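Local coordinates for GGDEF family protein (Vibrio cholerae, PDB 5GZS) that binds arginine through its periplasmic solute-binding-protein region and is a diguanylate cyclase, so it probably senses the amino acid and adjusts cyclic di-GMP synthesis, at residues E77-Y82 against Q155-Q160; G96-T101 against V137-N142. One frame throughout, in Å; residues are numbered along the deposited sequence.

Contact 1 of 2, residues E77-Y82 against Q155-Q160. With ARG (arginine), chain B.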
loop_
_atom_site.group_PDB
_atom_site.type_symbol
_atom_site.label_atom_id
_atom_site.label_comp_id
_atom_site.label_asym_id
_atom_site.label_seq_id
_atom_site.Cartn_x
_atom_site.Cartn_y
_atom_site.Cartn_z
ATOM N N GLU A 77 -3.368 14.958 19.934
ATOM C CA GLU A 77 -3.488 14.090 21.085
ATOM C C GLU A 77 -2.693 12.809 20.810
ATOM O O GLU A 77 -3.011 12.053 19.890
ATOM C CB GLU A 77 -4.961 13.797 21.357
ATOM C CG GLU A 77 -5.264 12.909 22.537
ATOM C CD GLU A 77 -6.743 12.532 22.560
ATOM O OE1 GLU A 77 -7.260 12.166 21.471
ATOM O OE2 GLU A 77 -7.382 12.599 23.645
ATOM N N TYR A 78 -1.645 12.575 21.588
ATOM C CA TYR A 78 -0.853 11.360 21.403
ATOM C C TYR A 78 -1.727 10.138 21.723
ATOM O O TYR A 78 -2.390 10.084 22.769
ATOM C CB TYR A 78 0.401 11.388 22.271
ATOM C CG TYR A 78 1.528 12.232 21.719
ATOM C CD1 TYR A 78 1.544 13.610 21.887
ATOM C CD2 TYR A 78 2.597 11.646 21.048
ATOM C CE1 TYR A 78 2.581 14.368 21.389
ATOM C CE2 TYR A 78 3.624 12.390 20.552
ATOM C CZ TYR A 78 3.620 13.745 20.714
ATOM O OH TYR A 78 4.674 14.492 20.214
ATOM N N THR A 79 -1.732 9.177 20.803
ATOM C CA THR A 79 -2.645 8.053 20.868
ATOM C C THR A 79 -1.900 6.745 20.644
ATOM O O THR A 79 -1.141 6.608 19.682
ATOM C CB THR A 79 -3.781 8.197 19.835
ATOM O OG1 THR A 79 -4.590 9.335 20.178
ATOM C CG2 THR A 79 -4.671 6.935 19.809
ATOM N N TYR A 80 -2.112 5.790 21.550
ATOM C CA TYR A 80 -1.271 4.595 21.588
ATOM C C TYR A 80 -2.080 3.302 21.571
ATOM O O TYR A 80 -3.215 3.231 22.101
ATOM C CB TYR A 80 -0.352 4.602 22.838
ATOM C CG TYR A 80 0.509 5.851 23.010
ATOM C CD1 TYR A 80 0.004 6.981 23.666
ATOM C CD2 TYR A 80 1.822 5.885 22.557
ATOM C CE1 TYR A 80 0.759 8.108 23.838
ATOM C CE2 TYR A 80 2.608 7.015 22.729
ATOM C CZ TYR A 80 2.057 8.133 23.367
ATOM O OH TYR A 80 2.794 9.271 23.540
ATOM N N LEU A 81 -1.483 2.286 20.942
ATOM C CA LEU A 81 -1.876 0.899 21.166
ATOM C C LEU A 81 -1.080 0.390 22.363
ATOM O O LEU A 81 0.155 0.289 22.295
ATOM C CB LEU A 81 -1.604 0.020 19.935
ATOM C CG LEU A 81 -1.839 -1.489 20.142
ATOM C CD1 LEU A 81 -3.313 -1.818 20.472
ATOM C CD2 LEU A 81 -1.371 -2.241 18.929
ATOM N N TYR A 82 -1.765 0.099 23.463
ATOM C CA TYR A 82 -1.092 -0.528 24.595
ATOM C C TYR A 82 -1.182 -2.057 24.500
ATOM O O TYR A 82 -2.255 -2.630 24.286
ATOM C CB TYR A 82 -1.691 -0.052 25.917
ATOM C CG TYR A 82 -1.608 1.429 26.125
ATOM C CD1 TYR A 82 -0.497 2.003 26.738
ATOM C CD2 TYR A 82 -2.638 2.255 25.708
ATOM C CE1 TYR A 82 -0.418 3.363 26.930
ATOM C CE2 TYR A 82 -2.577 3.608 25.891
ATOM C CZ TYR A 82 -1.463 4.165 26.492
ATOM O OH TYR A 82 -1.426 5.521 26.678
ATOM N N GLN A 155 2.638 1.331 20.901
ATOM C CA GLN A 155 2.921 1.759 19.543
ATOM C C GLN A 155 2.144 3.087 19.337
ATOM O O GLN A 155 0.908 3.122 19.467
ATOM C CB GLN A 155 2.519 0.674 18.544
ATOM C CG GLN A 155 2.500 1.092 17.071
ATOM C CD GLN A 155 1.568 0.198 16.219
ATOM O OE1 GLN A 155 1.020 -0.798 16.704
ATOM N NE2 GLN A 155 1.370 0.573 14.959
ATOM N N LEU A 156 2.870 4.179 19.081
ATOM C CA LEU A 156 2.247 5.469 18.777
ATOM C C LEU A 156 1.436 5.339 17.515
ATOM O O LEU A 156 1.971 4.976 16.472
ATOM C CB LEU A 156 3.285 6.572 18.609
ATOM C CG LEU A 156 2.686 7.981 18.473
ATOM C CD1 LEU A 156 1.791 8.248 19.669
ATOM C CD2 LEU A 156 3.759 9.080 18.347
ATOM N N LEU A 157 0.144 5.616 17.607
ATOM C CA LEU A 157 -0.724 5.422 16.467
ATOM C C LEU A 157 -0.853 6.665 15.604
ATOM O O LEU A 157 -1.458 6.589 14.556
ATOM C CB LEU A 157 -2.121 4.967 16.925
ATOM C CG LEU A 157 -2.191 3.600 17.637
ATOM C CD1 LEU A 157 -3.609 3.125 17.717
ATOM C CD2 LEU A 157 -1.310 2.528 16.963
ATOM N N ASN A 158 -0.292 7.805 16.017
ATOM C CA ASN A 158 -0.602 9.089 15.346
ATOM C C ASN A 158 -0.024 9.191 13.948
ATOM O O ASN A 158 -0.547 9.895 13.100
ATOM C CB ASN A 158 -0.114 10.285 16.176
ATOM C CG ASN A 158 -0.936 10.491 17.432
ATOM O OD1 ASN A 158 -0.646 9.897 18.478
ATOM N ND2 ASN A 158 -1.960 11.330 17.344
ATOM N N ASP A 159 1.067 8.489 13.707
ATOM C CA ASP A 159 1.643 8.479 12.381
ATOM C C ASP A 159 1.278 7.190 11.640
ATOM O O ASP A 159 1.888 6.849 10.639
ATOM C CB ASP A 159 3.146 8.680 12.502
ATOM C CG ASP A 159 3.495 9.936 13.325
ATOM O OD1 ASP A 159 2.924 11.018 13.055
ATOM O OD2 ASP A 159 4.335 9.848 14.247
ATOM N N GLN A 160 0.251 6.503 12.143
ATOM C CA GLN A 160 -0.214 5.222 11.620
ATOM C C GLN A 160 -1.633 5.362 11.089
ATOM O O GLN A 160 -2.071 4.642 10.197
ATOM C CB GLN A 160 -0.206 4.147 12.719
ATOM C CG GLN A 160 1.146 3.805 13.256
ATOM C CD GLN A 160 1.863 2.811 12.387
ATOM O OE1 GLN A 160 1.592 2.706 11.192
ATOM N NE2 GLN A 160 2.798 2.074 12.979
HETATM N N ARG B . -9.918 12.824 21.723
HETATM C CA ARG B . -10.697 11.597 21.669
HETATM C C ARG B . -12.168 11.875 21.953
HETATM O O ARG B . -13.054 11.124 21.548
HETATM C CB ARG B . -10.152 10.581 22.656
HETATM C CG ARG B . -10.265 11.004 24.108
HETATM C CD ARG B . -9.398 10.085 24.940
HETATM N NE ARG B . -9.519 10.351 26.358
HETATM C CZ ARG B . -8.969 11.393 26.966
HETATM N NH1 ARG B . -8.266 12.283 26.273
HETATM N NH2 ARG B . -9.141 11.548 28.268
HETATM O OXT ARG B . -12.506 12.862 22.596
#
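L81 and Q155 form an antiparallel hydrogen-bonded pair in the sheet of a periplasmic-binding-protein lobe, where strand 79-83 runs between 137-140 and 153-156. L81 N gives a bond to Q155 O, and Q155 N returns one to L81 O at 3.0 Å. Y80 and L156 follow as the non-hydrogen-bonded pair. Backbone bonding continues past the strand end, where L157 N meets T79 O in a nearly straight bond (N-H...O 167°).

The tight apolar part lies around Y80 and L156. CD1 of L156 lies over one face of the Y80 ring, displaced toward the rim, in a CH-pi contact 3.8 Å from the ring centroid. The same methyl meets the edge of the Y78 ring at CD2. Y78 OH bonds to Q200 and Y80 OH to Q203, both of helix 189-218. On the other side, L157 CD2 packs on L81 CB.

Beyond N158 the contact opens to solvent; exposed D159 packs on S327 of the second subunit and makes a weak hydrogen bond to its N328. E77 CB is directed away from 155-160, with CG anti to the backbone N (chi1 -180°). OE1 and OE2, at the end of the extended chain, take bonds from ligand arginine N and NH1. Its backbone stays tied to the loop by the N158 amide: ND2 reaches E77 O at 2.8 Å, while OD1 receives T79 N on a lone pair at 2.7 Å.

Contact 2 of 2, residues G96-T101 against V137-N142; sequences GIPKGT and VVDAIN. With ARG (arginine), chain B.
G96 and V137 meet at a single backbone bridge, with their CA atoms 4.3 Å apart. It joins the parallel pair 94-98/115-119 to strand 137-140. V138 N donates to G96 O at 3.1 Å, and the N-H...O angle is 168°. CG2 of V137 lies 3.7 Å from G96 CA. Further along, the CB of P98 points toward the other strand. Its CD and CG lie against V138 O, and P98 CG is 3.4 Å from D139 OD1. These two side chains head opposite ways as they pass.

Both carboxylate oxygens of D139 are bonded. OD1 accepts A140 N from above the carboxylate plane, and OD2 bonds to Y119 OH on strand 115-119.

Next comes the type II turn from P98 to T101, with G100 at a positive phi of 88°. T101 OG1 sits between the backbone N and the carbonyl carbon (chi1 65°). It donates to P98 O at 2.8 Å and caps Y103 N at the start of helix 103-110. T101 CG2 and A140 CB both approach CD of the ligand arginine. N142 lies near the guanidinium, and its ND2 bonds to E11 O. Strand ends and a capped helix start thus line the arginine pocket, as in family 3 solute-binding proteins.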
loop_
_atom_site.group_PDB
_atom_site.type_symbol
_atom_site.label_atom_id
_atom_site.label_comp_id
_atom_site.label_asym_id
_atom_site.label_seq_id
_atom_site.Cartn_x
_atom_site.Cartn_y
_atom_site.Cartn_z
ATOM N N GLY A 96 -9.427 -3.330 23.248
ATOM C CA GLY A 96 -10.163 -2.589 24.257
ATOM C C GLY A 96 -10.344 -1.156 23.789
ATOM O O GLY A 96 -9.440 -0.563 23.186
ATOM N N ILE A 97 -11.521 -0.605 24.048
ATOM C CA ILE A 97 -11.841 0.725 23.563
ATOM C C ILE A 97 -12.486 1.546 24.663
ATOM O O ILE A 97 -13.505 1.134 25.241
ATOM C CB ILE A 97 -12.796 0.688 22.340
ATOM C CG1 ILE A 97 -12.192 -0.114 21.180
ATOM C CG2 ILE A 97 -13.148 2.104 21.890
ATOM C CD1 ILE A 97 -11.071 0.599 20.425
ATOM N N PRO A 98 -11.901 2.721 24.954
ATOM C CA PRO A 98 -12.474 3.641 25.941
ATOM C C PRO A 98 -13.856 4.062 25.485
ATOM O O PRO A 98 -14.056 4.369 24.308
ATOM C CB PRO A 98 -11.511 4.831 25.941
ATOM C CG PRO A 98 -10.340 4.407 25.140
ATOM C CD PRO A 98 -10.789 3.329 24.219
ATOM N N LYS A 99 -14.806 4.060 26.400
ATOM C CA LYS A 99 -16.178 4.307 26.014
ATOM C C LYS A 99 -16.393 5.819 25.908
ATOM O O LYS A 99 -15.810 6.594 26.672
ATOM C CB LYS A 99 -17.134 3.655 27.017
ATOM C CG LYS A 99 -18.499 4.292 27.077
ATOM C CD LYS A 99 -19.090 4.150 28.450
ATOM C CE LYS A 99 -18.343 5.182 29.221
ATOM N NZ LYS A 99 -18.537 5.482 30.661
ATOM N N GLY A 100 -17.197 6.234 24.935
ATOM C CA GLY A 100 -17.440 7.642 24.676
ATOM C C GLY A 100 -16.437 8.282 23.725
ATOM O O GLY A 100 -16.619 9.426 23.288
ATOM N N THR A 101 -15.370 7.558 23.401
ATOM C CA THR A 101 -14.321 8.165 22.593
ATOM C C THR A 101 -14.592 8.026 21.116
ATOM O O THR A 101 -15.460 7.276 20.682
ATOM C CB THR A 101 -12.917 7.565 22.857
ATOM O OG1 THR A 101 -12.892 6.190 22.452
ATOM C CG2 THR A 101 -12.524 7.709 24.319
ATOM N N VAL A 137 -5.224 -2.408 23.997
ATOM C CA VAL A 137 -6.106 -1.285 24.239
ATOM C C VAL A 137 -5.636 -0.056 23.463
ATOM O O VAL A 137 -4.434 0.243 23.411
ATOM C CB VAL A 137 -6.169 -0.968 25.744
ATOM C CG1 VAL A 137 -6.280 0.545 26.003
ATOM C CG2 VAL A 137 -7.284 -1.776 26.412
ATOM N N VAL A 138 -6.580 0.638 22.838
ATOM C CA VAL A 138 -6.255 1.890 22.186
ATOM C C VAL A 138 -6.697 3.053 23.072
ATOM O O VAL A 138 -7.884 3.211 23.340
ATOM C CB VAL A 138 -6.904 1.990 20.784
ATOM C CG1 VAL A 138 -6.859 3.414 20.269
ATOM C CG2 VAL A 138 -6.193 1.056 19.811
ATOM N N ASP A 139 -5.747 3.859 23.540
ATOM C CA ASP A 139 -6.099 5.000 24.383
ATOM C C ASP A 139 -5.066 6.130 24.345
ATOM O O ASP A 139 -3.963 5.985 23.795
ATOM C CB ASP A 139 -6.305 4.538 25.821
ATOM C CG ASP A 139 -7.311 5.403 26.582
ATOM O OD1 ASP A 139 -7.773 6.441 26.043
ATOM O OD2 ASP A 139 -7.631 5.040 27.735
ATOM N N ALA A 140 -5.432 7.258 24.944
ATOM C CA ALA A 140 -4.630 8.484 24.864
ATOM C C ALA A 140 -3.430 8.490 25.801
ATOM O O ALA A 140 -3.227 7.566 26.583
ATOM C CB ALA A 140 -5.490 9.675 25.153
ATOM N N ILE A 141 -2.657 9.571 25.719
ATOM C CA ILE A 141 -1.459 9.785 26.532
ATOM C C ILE A 141 -1.759 9.708 28.029
ATOM O O ILE A 141 -0.886 9.355 28.814
ATOM C CB ILE A 141 -0.789 11.158 26.184
ATOM C CG1 ILE A 141 0.580 11.306 26.856
ATOM C CG2 ILE A 141 -1.690 12.314 26.547
ATOM C CD1 ILE A 141 1.348 12.519 26.394
ATOM N N ASN A 142 -2.998 10.012 28.419
ATOM C CA ASN A 142 -3.439 9.852 29.816
ATOM C C ASN A 142 -3.066 8.511 30.443
ATOM O O ASN A 142 -2.792 8.411 31.645
ATOM C CB ASN A 142 -4.946 10.027 29.898
ATOM C CG ASN A 142 -5.402 11.347 29.312
ATOM O OD1 ASN A 142 -5.282 11.580 28.105
ATOM N ND2 ASN A 142 -5.921 12.219 30.164
HETATM N N ARG B . -9.918 12.824 21.723
HETATM C CA ARG B . -10.697 11.597 21.669
HETATM C C ARG B . -12.168 11.875 21.953
HETATM O O ARG B . -13.054 11.124 21.548
HETATM C CB ARG B . -10.152 10.581 22.656
HETATM C CG ARG B . -10.265 11.004 24.108
HETATM C CD ARG B . -9.398 10.085 24.940
HETATM N NE ARG B . -9.519 10.351 26.358
HETATM C CZ ARG B . -8.969 11.393 26.966
HETATM N NH1 ARG B . -8.266 12.283 26.273
HETATM N NH2 ARG B . -9.141 11.548 28.268
HETATM O OXT ARG B . -12.506 12.862 22.596
#

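Both contacts are buried, their centres 11 Å apart, but contact 1 lies nearer the centre of the chain and its loop end reaches solvent. Strands 79-83 of contact 1 and 137-140 of contact 2 are neighbours, paired through Y82 N and V137 O; contact 2 then adds the parallel pair 94-98/115-119 through its single bridge. Y82 OH also bonds to A140 O. Contact 1 is a short antiparallel ladder, extended into the loop by L157 and N158, with tyrosine and leucine packing. Contact 2 is sparse, with one backbone bond and a proline against an aspartate. Their ligand chemistry differs too. Contact 1 supplies a carboxylate that binds the arginine, whereas contact 2 mainly gives it close packing.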